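Uncharacterized protein (Peptoclostridium difficile, PDB 6N7M) is of unknown function but is probably exported by way of a signal sequence and folds into a pair of helices whose flanking segments pack against a second copy in the crystal. Local coordinates at the interface of chains A and B. Residues are numbered along the deposited sequence; one frame, centred on the assembly and turned at random. Chains: chain A/B, Hypothetical Protein CD630_05490.

The interface of chains A and B. Residues chain A 31-33, 87, 90; chain B 60, 64-65, 67-68, 71-72.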
loop_
_atom_site.group_PDB
_atom_site.type_symbol
_atom_site.label_atom_id
_atom_site.label_comp_id
_atom_site.label_asym_id
_atom_site.label_seq_id
_atom_site.Cartn_x
_atom_site.Cartn_y
_atom_site.Cartn_z
ATOM N N GLY A 31 3.127 12.775 -10.863
ATOM C CA GLY A 31 2.165 11.650 -10.853
ATOM C C GLY A 31 2.241 10.814 -9.581
ATOM O O GLY A 31 3.364 10.635 -9.024
ATOM N N VAL A 32 1.106 10.253 -9.174
ATOM C CA VAL A 32 1.068 9.369 -7.973
ATOM C C VAL A 32 1.622 8.018 -8.402
ATOM O O VAL A 32 1.153 7.495 -9.447
ATOM C CB VAL A 32 -0.348 9.223 -7.389
ATOM C CG1 VAL A 32 -0.374 8.222 -6.240
ATOM C CG2 VAL A 32 -0.933 10.555 -6.957
ATOM N N GLU A 33 2.560 7.489 -7.621
ATOM C CA GLU A 33 3.194 6.204 -7.949
ATOM C C GLU A 33 2.098 5.154 -7.875
ATOM O O GLU A 33 1.439 5.107 -6.873
ATOM C CB GLU A 33 4.359 5.892 -7.004
ATOM C CG GLU A 33 5.191 4.701 -7.452
ATOM C CD GLU A 33 6.002 4.957 -8.711
ATOM O OE1 GLU A 33 6.313 6.137 -8.961
ATOM O OE2 GLU A 33 6.296 3.980 -9.455
HETATM N N MSE A 87 -2.532 3.306 -5.763
HETATM C CA MSE A 87 -1.277 3.876 -5.248
HETATM C C MSE A 87 -0.342 2.782 -4.740
HETATM O O MSE A 87 -0.792 1.890 -4.001
HETATM C CB MSE A 87 -1.550 4.893 -4.140
HETATM C CG MSE A 87 -0.274 5.494 -3.628
HETATM SE SE MSE A 87 -0.714 6.897 -2.366
HETATM C CE MSE A 87 -1.905 6.063 -1.060
ATOM N N ILE A 90 5.718 3.445 -1.185
ATOM C CA ILE A 90 7.092 3.979 -1.436
ATOM C C ILE A 90 7.949 3.530 -0.244
ATOM O O ILE A 90 7.452 3.650 0.921
ATOM C CB ILE A 90 7.106 5.512 -1.622
ATOM C CG1 ILE A 90 6.241 5.943 -2.809
ATOM C CG2 ILE A 90 8.534 6.018 -1.755
ATOM C CD1 ILE A 90 6.337 7.430 -3.141
ATOM N N VAL B 60 11.473 6.886 -7.833
ATOM C CA VAL B 60 10.387 7.922 -7.799
ATOM C C VAL B 60 10.997 9.317 -7.948
ATOM O O VAL B 60 11.967 9.612 -7.254
ATOM C CB VAL B 60 9.495 7.838 -6.549
ATOM C CG1 VAL B 60 10.299 8.027 -5.288
ATOM C CG2 VAL B 60 8.347 8.812 -6.630
ATOM N N ASP B 64 6.851 13.288 -8.266
ATOM C CA ASP B 64 5.963 12.121 -8.032
ATOM C C ASP B 64 5.932 11.843 -6.531
ATOM O O ASP B 64 4.880 11.479 -6.024
ATOM C CB ASP B 64 6.412 10.902 -8.832
ATOM C CG ASP B 64 6.292 11.088 -10.331
ATOM O OD1 ASP B 64 5.555 12.003 -10.765
ATOM O OD2 ASP B 64 6.961 10.346 -11.053
ATOM N N LEU B 65 7.053 12.052 -5.842
ATOM C CA LEU B 65 7.094 11.796 -4.388
ATOM C C LEU B 65 6.210 12.829 -3.692
ATOM O O LEU B 65 5.414 12.433 -2.843
ATOM C CB LEU B 65 8.541 11.842 -3.903
ATOM C CG LEU B 65 8.766 11.497 -2.440
ATOM C CD1 LEU B 65 7.987 10.250 -2.045
ATOM C CD2 LEU B 65 10.261 11.296 -2.180
ATOM N N GLU B 67 3.646 14.462 -4.944
ATOM C CA GLU B 67 2.227 14.203 -5.309
ATOM C C GLU B 67 1.730 12.962 -4.546
ATOM O O GLU B 67 0.544 12.932 -4.140
ATOM C CB GLU B 67 2.037 13.974 -6.808
ATOM C CG GLU B 67 1.807 15.195 -7.658
ATOM C CD GLU B 67 0.963 14.902 -8.901
ATOM O OE1 GLU B 67 0.443 13.753 -9.042
ATOM O OE2 GLU B 67 0.797 15.831 -9.720
ATOM N N THR B 68 2.579 11.947 -4.431
ATOM C CA THR B 68 2.248 10.707 -3.681
ATOM C C THR B 68 2.022 11.041 -2.200
ATOM O O THR B 68 1.051 10.539 -1.640
ATOM C CB THR B 68 3.320 9.628 -3.894
ATOM O OG1 THR B 68 3.310 9.303 -5.282
ATOM C CG2 THR B 68 3.042 8.365 -3.121
ATOM N N LYS B 71 -1.383 12.540 -1.760
ATOM C CA LYS B 71 -2.457 11.505 -1.776
ATOM C C LYS B 71 -2.451 10.738 -0.447
ATOM O O LYS B 71 -3.539 10.440 0.099
ATOM C CB LYS B 71 -2.362 10.517 -2.935
ATOM C CG LYS B 71 -3.606 9.629 -3.022
ATOM C CD LYS B 71 -3.770 8.749 -4.217
ATOM C CE LYS B 71 -4.817 7.678 -3.984
ATOM N NZ LYS B 71 -6.082 8.226 -3.427
HETATM N N MSE B 72 -1.274 10.472 0.092
HETATM C CA MSE B 72 -1.218 9.720 1.372
HETATM C C MSE B 72 -1.855 10.556 2.496
HETATM O O MSE B 72 -2.464 9.959 3.366
HETATM C CB MSE B 72 0.226 9.299 1.648
HETATM C CG MSE B 72 0.749 8.350 0.606
HETATM SE SE MSE B 72 2.638 8.113 0.934
HETATM C CE MSE B 72 2.697 7.144 2.596
#
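Two non-helical segments of chain A, residues 31-33 and 87-90, lie across one face of the 62-82 helix of a helical hairpin in chain B; whether this pairing exists beyond the crystal the structure alone does not show. The polar contacts use backbone groups of chain A. The nitrogen of A:Gly31, the first modelled residue, gives a short hydrogen bond of 2.5 Å to carboxylate oxygen OD1 of B:Asp64, meeting it from 32° above the carboxylate plane. The OE1 of B:Glu67 lies 3.4 Å from the N of A:Gly31, so two acidic side chains flank this N-H. Having no side chain, A:Gly31 probably leaves room for both carboxylates. Threonine suits the middle of the helix face because its hydroxyl works both ways: B:Thr68 OG1 accepts from the N of A:Glu33 at 3.1 Å, nearly straight at 169°, while donating to its own helix's carbonyl, B:Asp64 O, at 2.8 Å. With OG1 anti to the carbonyl carbon (chi1 -63°), methyl CG2 is turned to the apolar side.

There A:Ile90 reaches it tip to tip, CD1 packing tightly at 3.4 Å from B:Thr68 CG2 and equally near B:Leu65 CD1. Further along, the flexible, apolar chain of A:Met87, selenium replacing its sulphur, crosses B:Met72 at about a right angle, SE of A:Met87 3.6 Å from CG of B:Met72. The aliphatic stem of B:Lys71 runs past both A:Val32 and A:Met87, its CD 4.0 Å from A:Val32 CG1 and from A:Met87 SE.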